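Local coordinates for protein H127A/Y244A mutant of alginate lyase AlyC3 in complex with dimannuronate (Psychromonas sp., PDB 7C8F) that degrades alginate as a lyase of polysaccharide lyase family 7, and here, as a double mutant, holds a dimannuronate in its sugar-binding pocket, at residues Tyr17-His22 / Lys63-Val68; Phe86-Pro91 / Ile207-Lys212. All coordinates share one frame; numbering follows the deposited sequence.

Contact 1 of 2, residues Tyr17-His22 / Lys63-Val68; sequences YTQFQH and KSEALV
The chain of Gln19 reaches Glu65 by way of the Phe20 ring: its CG stands between the backbone N and the carbonyl carbon (chi1 64°), which places CG over the centre of that ring, 3.6 Å above the plane, and a bend at chi2 (-94°) starts the amide on its way to the carboxylate. Glu65, with CG anti to its own carbonyl carbon and an extended chain beyond, offers the anti lone pair of OE1. Gln19 NE2 meets OE1 of Glu65 at 2.9 Å with a nearly straight N-H...O angle of 175°, the acceptor lying in the amide plane. The second N-H of Gln19 NE2 goes to a water that also lies within hydrogen-bonding distance of Glu65 O, while another water bridges Gln19 OE1 and Glu65 OE1, so both ends of the amide are tied to one residue. The Tyr17 ring crosses the Glu65 chain obliquely, with CE2 3.8 Å from Glu65 CD and the ring edge turned to OE1. Replacing Glu65 by an alanine would probably leave Gln19 NE2 without its charged partner and open a gap beside the Tyr17 ring. The apolar half lies on the other face of Phe20, where Leu67 CB makes a CH-pi contact 3.9 Å from the ring centroid; Glu65 O lies at the ring edge, in its plane, 3.4 Å from Phe20 CE2. The contact thus sets the start of helix 18-25 against the turn leading into strand 67-72, with Val60 of strand 58-60 touching Tyr17, Phe20 and Leu67, and Phe255 and Leu258 of strand 250-264 packing on Leu67.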
ATOM      1  N   TYR B  17      24.944  30.779  -3.058  1.00 19.10           N
ATOM      2  CA  TYR B  17      23.814  31.698  -3.096  1.00 20.27           C
ATOM      3  C   TYR B  17      22.865  31.393  -1.952  1.00 21.39           C
ATOM      4  O   TYR B  17      22.299  30.295  -1.881  1.00 19.42           O
ATOM      5  CB  TYR B  17      23.122  31.660  -4.461  1.00 20.22           C
ATOM      6  CG  TYR B  17      24.027  32.259  -5.516  1.00 21.34           C
ATOM      7  CD1 TYR B  17      25.017  31.501  -6.123  1.00 20.51           C
ATOM      8  CD2 TYR B  17      23.922  33.603  -5.866  1.00 25.42           C
ATOM      9  CE1 TYR B  17      25.870  32.053  -7.067  1.00 24.48           C
ATOM     10  CE2 TYR B  17      24.773  34.162  -6.805  1.00 25.41           C
ATOM     11  CZ  TYR B  17      25.737  33.382  -7.405  1.00 25.90           C
ATOM     12  OH  TYR B  17      26.586  33.930  -8.340  1.00 30.08           O
ATOM     13  N   THR B  18      22.698  32.368  -1.053  1.00 19.73           N
ATOM     14  CA  THR B  18      21.963  32.130   0.181  1.00 23.93           C
ATOM     15  C   THR B  18      20.538  31.672  -0.083  1.00 23.78           C
ATOM     16  O   THR B  18      19.987  30.904   0.711  1.00 23.01           O
ATOM     17  CB  THR B  18      21.955  33.377   1.071  1.00 32.17           C
ATOM     18  OG1 THR B  18      21.513  34.512   0.318  1.00 34.23           O
ATOM     19  CG2 THR B  18      23.345  33.644   1.638  1.00 37.82           C
ATOM     20  N   GLN B  19      19.922  32.139  -1.172  1.00 21.82           N
ATOM     21  CA  GLN B  19      18.518  31.817  -1.406  1.00 18.55           C
ATOM     22  C   GLN B  19      18.320  30.348  -1.745  1.00 21.86           C
ATOM     23  O   GLN B  19      17.200  29.843  -1.594  1.00 19.67           O
ATOM     24  CB  GLN B  19      17.907  32.720  -2.482  1.00 19.83           C
ATOM     25  CG  GLN B  19      18.508  32.586  -3.868  1.00 20.54           C
ATOM     26  CD  GLN B  19      19.605  33.614  -4.119  1.00 21.15           C
ATOM     27  OE1 GLN B  19      20.500  33.797  -3.292  1.00 22.96           O
ATOM     28  NE2 GLN B  19      19.533  34.292  -5.262  1.00 21.89           N
ATOM     29  N   PHE B  20      19.375  29.653  -2.182  1.00 18.68           N
ATOM     30  CA  PHE B  20      19.303  28.226  -2.482  1.00 18.21           C
ATOM     31  C   PHE B  20      19.988  27.341  -1.448  1.00 17.90           C
ATOM     32  O   PHE B  20      19.839  26.112  -1.502  1.00 16.30           O
ATOM     33  CB  PHE B  20      19.904  27.936  -3.861  1.00 16.84           C
ATOM     34  CG  PHE B  20      19.325  28.791  -4.964  1.00 16.74           C
ATOM     35  CD1 PHE B  20      17.972  28.728  -5.271  1.00 16.74           C
ATOM     36  CD2 PHE B  20      20.128  29.665  -5.685  1.00 19.16           C
ATOM     37  CE1 PHE B  20      17.433  29.522  -6.267  1.00 19.11           C
ATOM     38  CE2 PHE B  20      19.594  30.463  -6.682  1.00 20.29           C
ATOM     39  CZ  PHE B  20      18.244  30.388  -6.979  1.00 19.28           C
ATOM     40  N   GLN B  21      20.708  27.919  -0.492  1.00 18.85           N
ATOM     41  CA  GLN B  21      21.539  27.095   0.373  1.00 18.39           C
ATOM     42  C   GLN B  21      20.718  26.078   1.151  1.00 16.16           C
ATOM     43  O   GLN B  21      21.123  24.919   1.281  1.00 17.38           O
ATOM     44  CB  GLN B  21      22.378  27.979   1.295  1.00 22.03           C
ATOM     45  CG  GLN B  21      23.593  28.519   0.551  1.00 25.74           C
ATOM     46  CD  GLN B  21      24.269  29.674   1.245  1.00 34.70           C
ATOM     47  OE1 GLN B  21      23.869  30.090   2.328  1.00 38.87           O
ATOM     48  NE2 GLN B  21      25.305  30.205   0.612  1.00 29.19           N
ATOM     49  N   HIS B  22      19.564  26.478   1.686  1.00 15.91           N
ATOM     50  CA  HIS B  22      18.836  25.547   2.537  1.00 17.49           C
ATOM     51  C   HIS B  22      18.325  24.343   1.752  1.00 17.05           C
ATOM     52  O   HIS B  22      18.503  23.197   2.176  1.00 17.62           O
ATOM     53  CB  HIS B  22      17.704  26.235   3.297  1.00 18.62           C
ATOM     54  CG  HIS B  22      16.895  25.289   4.126  1.00 20.74           C
ATOM     55  ND1 HIS B  22      15.657  24.830   3.732  1.00 18.53           N
ATOM     56  CD2 HIS B  22      17.159  24.688   5.310  1.00 19.65           C
ATOM     57  CE1 HIS B  22      15.184  24.001   4.648  1.00 20.67           C
ATOM     58  NE2 HIS B  22      16.076  23.902   5.620  1.00 20.80           N
ATOM     59  N   LYS B  63      24.402  36.906 -13.283  1.00 26.08           N
ATOM     60  CA  LYS B  63      23.691  38.163 -13.479  1.00 30.89           C
ATOM     61  C   LYS B  63      22.276  38.104 -12.915  1.00 29.60           C
ATOM     62  O   LYS B  63      21.852  39.010 -12.189  1.00 32.12           O
ATOM     63  CB  LYS B  63      23.679  38.538 -14.962  1.00 38.37           C
ATOM     64  CG  LYS B  63      23.091  39.909 -15.238  1.00 56.95           C
ATOM     65  CD  LYS B  63      24.036  40.752 -16.074  1.00 72.93           C
ATOM     66  CE  LYS B  63      23.428  42.109 -16.374  1.00 86.15           C
ATOM     67  NZ  LYS B  63      22.120  41.971 -17.071  1.00 65.63           N
ATOM     68  N   SER B  64      21.526  37.047 -13.238  1.00 28.02           N
ATOM     69  CA  SER B  64      20.146  36.931 -12.786  1.00 27.03           C
ATOM     70  C   SER B  64      20.015  36.240 -11.435  1.00 22.25           C
ATOM     71  O   SER B  64      18.977  36.393 -10.778  1.00 24.75           O
ATOM     72  CB  SER B  64      19.317  36.148 -13.812  1.00 33.93           C
ATOM     73  OG  SER B  64      19.742  34.790 -13.876  1.00 27.91           O
ATOM     74  N   GLU B  65      21.052  35.527 -10.997  1.00 23.56           N
ATOM     75  CA  GLU B  65      21.016  34.670  -9.811  1.00 22.05           C
ATOM     76  C   GLU B  65      19.973  33.565  -9.913  1.00 24.62           C
ATOM     77  O   GLU B  65      19.507  33.058  -8.887  1.00 23.40           O
ATOM     78  CB  GLU B  65      20.857  35.460  -8.503  1.00 23.93           C
ATOM     79  CG  GLU B  65      21.977  36.497  -8.288  1.00 24.37           C
ATOM     80  CD  GLU B  65      22.137  36.932  -6.840  1.00 39.59           C
ATOM     81  OE1 GLU B  65      21.430  36.407  -5.958  1.00 34.07           O
ATOM     82  OE2 GLU B  65      22.985  37.812  -6.579  1.00 42.10           O
ATOM     83  N   ALA B  66      19.584  33.189 -11.124  1.00 20.95           N
ATOM     84  CA  ALA B  66      18.695  32.047 -11.278  1.00 21.13           C
ATOM     85  C   ALA B  66      19.497  30.760 -11.175  1.00 19.40           C
ATOM     86  O   ALA B  66      20.620  30.661 -11.681  1.00 19.93           O
ATOM     87  CB  ALA B  66      17.984  32.090 -12.632  1.00 22.33           C
ATOM     88  N   LEU B  67      18.911  29.764 -10.513  1.00 17.05           N
ATOM     89  CA  LEU B  67      19.459  28.417 -10.526  1.00 20.46           C
ATOM     90  C   LEU B  67      19.041  27.752 -11.829  1.00 17.54           C
ATOM     91  O   LEU B  67      17.838  27.602 -12.103  1.00 17.15           O
ATOM     92  CB  LEU B  67      18.943  27.640  -9.317  1.00 18.67           C
ATOM     93  CG  LEU B  67      19.421  26.196  -9.184  1.00 18.16           C
ATOM     94  CD1 LEU B  67      20.959  26.125  -9.142  1.00 18.18           C
ATOM     95  CD2 LEU B  67      18.812  25.555  -7.939  1.00 19.58           C
ATOM     96  N   VAL B  68      20.015  27.366 -12.643  1.00 17.37           N
ATOM     97  CA  VAL B  68      19.779  26.882 -13.997  1.00 17.19           C
ATOM     98  C   VAL B  68      19.983  25.378 -14.046  1.00 19.11           C
ATOM     99  O   VAL B  68      21.024  24.872 -13.614  1.00 17.45           O
ATOM    100  CB  VAL B  68      20.704  27.580 -15.006  1.00 17.22           C
ATOM    101  CG1 VAL B  68      20.477  27.017 -16.408  1.00 21.11           C
ATOM    102  CG2 VAL B  68      20.479  29.084 -14.945  1.00 19.66           C
TER
HETATM  103  O   HOH W   1      17.573  34.019  -7.385  1.00 22.52           O
HETATM  104  O   HOH W   2      21.945  35.993  -2.998  1.00 38.58           O

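Contact 2 of 2, residues Phe86-Pro91 / Ile207-Lys212; sequences FRTDLP and ITVGNK
Asn211, Val209 and Thr88 bury the most surface where a loop of the beta-sandwich, the jelly-roll fold of this lyase family, closes on the tip of the hairpin formed by strands 203-210 and 213-218. Asn211 and Lys212 both adopt left-handed backbone angles, as in a type I' turn, and the loop supplies carbonyl oxygens to their N-H groups. Thr88 O takes the Lys212 N-H on a lone pair in its carbonyl plane (N to O 2.9 Å), and the same oxygen receives a C-H...O contact from Gly210 CA at 3.3 Å. Leu90 O and Asn211 N make only a weak hydrogen bond, bent to an N-H...O angle of 127°. At Gly210 the backbone angles would press a beta carbon against the preceding carbonyl oxygen.

Beneath these polar links the contact is apolar. Val209 CG1, anti to the backbone N (chi1 -172°), meets Thr88 CG2 at 3.5 Å, the two side chains lying side by side and pointing the same way. Phe86 crosses Val209 at about a right angle, its CE1 3.9 Å from CG1, and its ring also stacks on Tyr95. Lys212 lays CG 3.7 Å from Asp89 O before NZ reaches a salt bridge with Asp229. Arg87 grips the Asp89 carboxylate side-on through NE and NH2, and this pair faces the second subunit, where Asp229 and Arg232 of that subunit add salt bridges to Arg87 and Asp89 respectively.

Asn211 OD1 rests 3.4 Å from Pro91 CA and accepts a hydrogen bond from a water 2.8 Å away, which also donates to Asp89 O.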
ATOM      1  N   PHE B  86       8.678  11.565   3.098  1.00 13.43           N
ATOM      2  CA  PHE B  86       7.677  11.975   4.067  1.00 13.41           C
ATOM      3  C   PHE B  86       6.364  11.225   3.908  1.00 12.61           C
ATOM      4  O   PHE B  86       5.998  10.757   2.820  1.00 13.01           O
ATOM      5  CB  PHE B  86       7.415  13.488   4.025  1.00 14.94           C
ATOM      6  CG  PHE B  86       7.293  14.083   2.632  1.00 12.26           C
ATOM      7  CD1 PHE B  86       6.113  13.966   1.903  1.00 15.58           C
ATOM      8  CD2 PHE B  86       8.348  14.792   2.083  1.00 14.03           C
ATOM      9  CE1 PHE B  86       6.000  14.534   0.631  1.00 14.61           C
ATOM     10  CE2 PHE B  86       8.246  15.366   0.813  1.00 14.06           C
ATOM     11  CZ  PHE B  86       7.070  15.235   0.088  1.00 14.73           C
ATOM     12  N   ARG B  87       5.642  11.134   5.015  1.00 12.63           N
ATOM     13  CA  ARG B  87       4.257  10.695   4.966  1.00 13.17           C
ATOM     14  C   ARG B  87       3.381  11.809   4.423  1.00 13.44           C
ATOM     15  O   ARG B  87       3.608  12.989   4.695  1.00 14.38           O
ATOM     16  CB  ARG B  87       3.781  10.326   6.365  1.00 16.63           C
ATOM     17  CG  ARG B  87       4.459   9.071   6.833  1.00 17.82           C
ATOM     18  CD  ARG B  87       3.840   8.474   8.047  1.00 23.84           C
ATOM     19  NE  ARG B  87       2.423   8.156   7.921  1.00 17.50           N
ATOM     20  CZ  ARG B  87       1.863   7.252   8.705  1.00 17.26           C
ATOM     21  NH1 ARG B  87       2.629   6.618   9.587  1.00 19.77           N
ATOM     22  NH2 ARG B  87       0.579   6.975   8.626  1.00 16.66           N
ATOM     23  N   THR B  88       2.365  11.432   3.658  1.00 12.27           N
ATOM     24  CA  THR B  88       1.486  12.409   3.020  1.00 12.85           C
ATOM     25  C   THR B  88       0.126  12.468   3.692  1.00 13.69           C
ATOM     26  O   THR B  88      -0.725  13.280   3.288  1.00 13.24           O
ATOM     27  CB  THR B  88       1.290  12.064   1.534  1.00 13.68           C
ATOM     28  OG1 THR B  88       0.496  10.864   1.421  1.00 13.63           O
ATOM     29  CG2 THR B  88       2.633  11.862   0.842  1.00 15.28           C
ATOM     30  N   ASP B  89      -0.104  11.629   4.707  1.00 13.33           N
ATOM     31  CA  ASP B  89      -1.439  11.361   5.219  1.00 13.51           C
ATOM     32  C   ASP B  89      -1.693  11.918   6.610  1.00 17.09           C
ATOM     33  O   ASP B  89      -2.776  11.687   7.156  1.00 18.90           O
ATOM     34  CB  ASP B  89      -1.723   9.848   5.196  1.00 15.14           C
ATOM     35  CG  ASP B  89      -0.689   9.018   5.972  1.00 14.24           C
ATOM     36  OD1 ASP B  89       0.500   9.398   6.073  1.00 14.71           O
ATOM     37  OD2 ASP B  89      -1.087   7.944   6.490  1.00 15.18           O
ATOM     38  N   LEU B  90      -0.733  12.643   7.204  1.00 15.47           N
ATOM     39  CA  LEU B  90      -0.930  12.985   8.603  1.00 16.86           C
ATOM     40  C   LEU B  90      -1.307  14.454   8.764  1.00 15.53           C
ATOM     41  O   LEU B  90      -0.827  15.308   8.013  1.00 17.53           O
ATOM     42  CB  LEU B  90       0.336  12.693   9.415  1.00 16.80           C
ATOM     43  CG  LEU B  90       0.762  11.221   9.399  1.00 19.05           C
ATOM     44  CD1 LEU B  90       2.071  11.073  10.136  1.00 18.98           C
ATOM     45  CD2 LEU B  90      -0.307  10.326  10.021  1.00 20.26           C
ATOM     46  N   PRO B  91      -2.181  14.779   9.723  1.00 19.76           N
ATOM     47  CA  PRO B  91      -2.672  16.162   9.823  1.00 22.56           C
ATOM     48  C   PRO B  91      -1.644  17.131  10.368  1.00 19.91           C
ATOM     49  O   PRO B  91      -1.757  18.336  10.114  1.00 24.75           O
ATOM     50  CB  PRO B  91      -3.882  16.041  10.762  1.00 25.09           C
ATOM     51  CG  PRO B  91      -3.571  14.836  11.606  1.00 25.44           C
ATOM     52  CD  PRO B  91      -2.811  13.881  10.708  1.00 22.67           C
ATOM     53  N   ILE B 207       3.788  23.827  -3.767  1.00 15.01           N
ATOM     54  CA  ILE B 207       3.228  22.486  -3.659  1.00 13.73           C
ATOM     55  C   ILE B 207       3.278  22.083  -2.198  1.00 14.09           C
ATOM     56  O   ILE B 207       4.365  22.013  -1.608  1.00 16.08           O
ATOM     57  CB  ILE B 207       4.015  21.476  -4.505  1.00 13.60           C
ATOM     58  CG1 ILE B 207       4.058  21.900  -5.975  1.00 18.11           C
ATOM     59  CG2 ILE B 207       3.419  20.067  -4.310  1.00 14.89           C
ATOM     60  CD1 ILE B 207       5.051  21.116  -6.799  1.00 16.35           C
ATOM     61  N   THR B 208       2.120  21.792  -1.608  1.00 14.16           N
ATOM     62  CA  THR B 208       2.064  21.318  -0.229  1.00 13.47           C
ATOM     63  C   THR B 208       1.469  19.918  -0.198  1.00 12.94           C
ATOM     64  O   THR B 208       0.370  19.690  -0.716  1.00 14.08           O
ATOM     65  CB  THR B 208       1.242  22.248   0.665  1.00 15.21           C
ATOM     66  OG1 THR B 208       1.808  23.561   0.605  1.00 20.26           O
ATOM     67  CG2 THR B 208       1.279  21.759   2.128  1.00 17.84           C
ATOM     68  N   VAL B 209       2.181  18.990   0.434  1.00 13.79           N
ATOM     69  CA  VAL B 209       1.748  17.607   0.566  1.00 13.07           C
ATOM     70  C   VAL B 209       1.635  17.290   2.050  1.00 14.02           C
ATOM     71  O   VAL B 209       2.547  17.590   2.824  1.00 15.26           O
ATOM     72  CB  VAL B 209       2.753  16.657  -0.112  1.00 14.71           C
ATOM     73  CG1 VAL B 209       2.201  15.238  -0.149  1.00 16.18           C
ATOM     74  CG2 VAL B 209       3.095  17.148  -1.520  1.00 17.21           C
ATOM     75  N   GLY B 210       0.550  16.656   2.437  1.00 13.29           N
ATOM     76  CA  GLY B 210       0.315  16.324   3.831  1.00 14.74           C
ATOM     77  C   GLY B 210      -1.168  16.391   4.131  1.00 14.02           C
ATOM     78  O   GLY B 210      -1.967  16.902   3.348  1.00 13.94           O
ATOM     79  N   ASN B 211      -1.547  15.810   5.268  1.00 14.18           N
ATOM     80  CA  ASN B 211      -2.962  15.805   5.670  1.00 16.00           C
ATOM     81  C   ASN B 211      -3.875  15.227   4.584  1.00 15.07           C
ATOM     82  O   ASN B 211      -5.006  15.670   4.390  1.00 17.60           O
ATOM     83  CB  ASN B 211      -3.423  17.205   6.096  1.00 18.24           C
ATOM     84  CG  ASN B 211      -4.787  17.193   6.765  1.00 22.04           C
ATOM     85  OD1 ASN B 211      -5.115  16.276   7.515  1.00 22.59           O
ATOM     86  ND2 ASN B 211      -5.595  18.205   6.475  1.00 26.38           N
ATOM     87  N   LYS B 212      -3.386  14.208   3.871  1.00 13.53           N
ATOM     88  CA  LYS B 212      -4.164  13.534   2.812  1.00 13.63           C
ATOM     89  C   LYS B 212      -4.538  14.469   1.663  1.00 13.51           C
ATOM     90  O   LYS B 212      -5.519  14.223   0.943  1.00 14.85           O
ATOM     91  CB  LYS B 212      -5.394  12.794   3.352  1.00 14.24           C
ATOM     92  CG  LYS B 212      -5.016  11.628   4.251  1.00 15.34           C
ATOM     93  CD  LYS B 212      -6.245  10.934   4.800  1.00 15.35           C
ATOM     94  CE  LYS B 212      -5.818   9.734   5.634  1.00 16.13           C
ATOM     95  NZ  LYS B 212      -7.006   8.970   6.148  1.00 18.33           N
TER
HETATM   96  O   HOH W   3      -5.166  13.494   7.593  1.00 31.66           O

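Contacts 1 and 2 both reach the seven-stranded sheet, yet on different strands, 67-72 and 203-210, with strands 250-264 and 93-103 lying between these in the sheet order; their centres are 27 Å apart. Both are partly buried; contact 1 has no exposed residue among those that touch, contact 2 has Pro91 at the surface. In contact 1 (17-22 with 63-68) side chains do the linking: a neutral amide meets a carboxylate beside waters, with an aromatic ring as the apolar part, and no other subunit touches it. Contact 2 (86-91 with 207-212) relies instead on backbone carbonyls and N-H groups, over a small core of aliphatic and aromatic groups, and its charged pair lies at the interface with the second subunit.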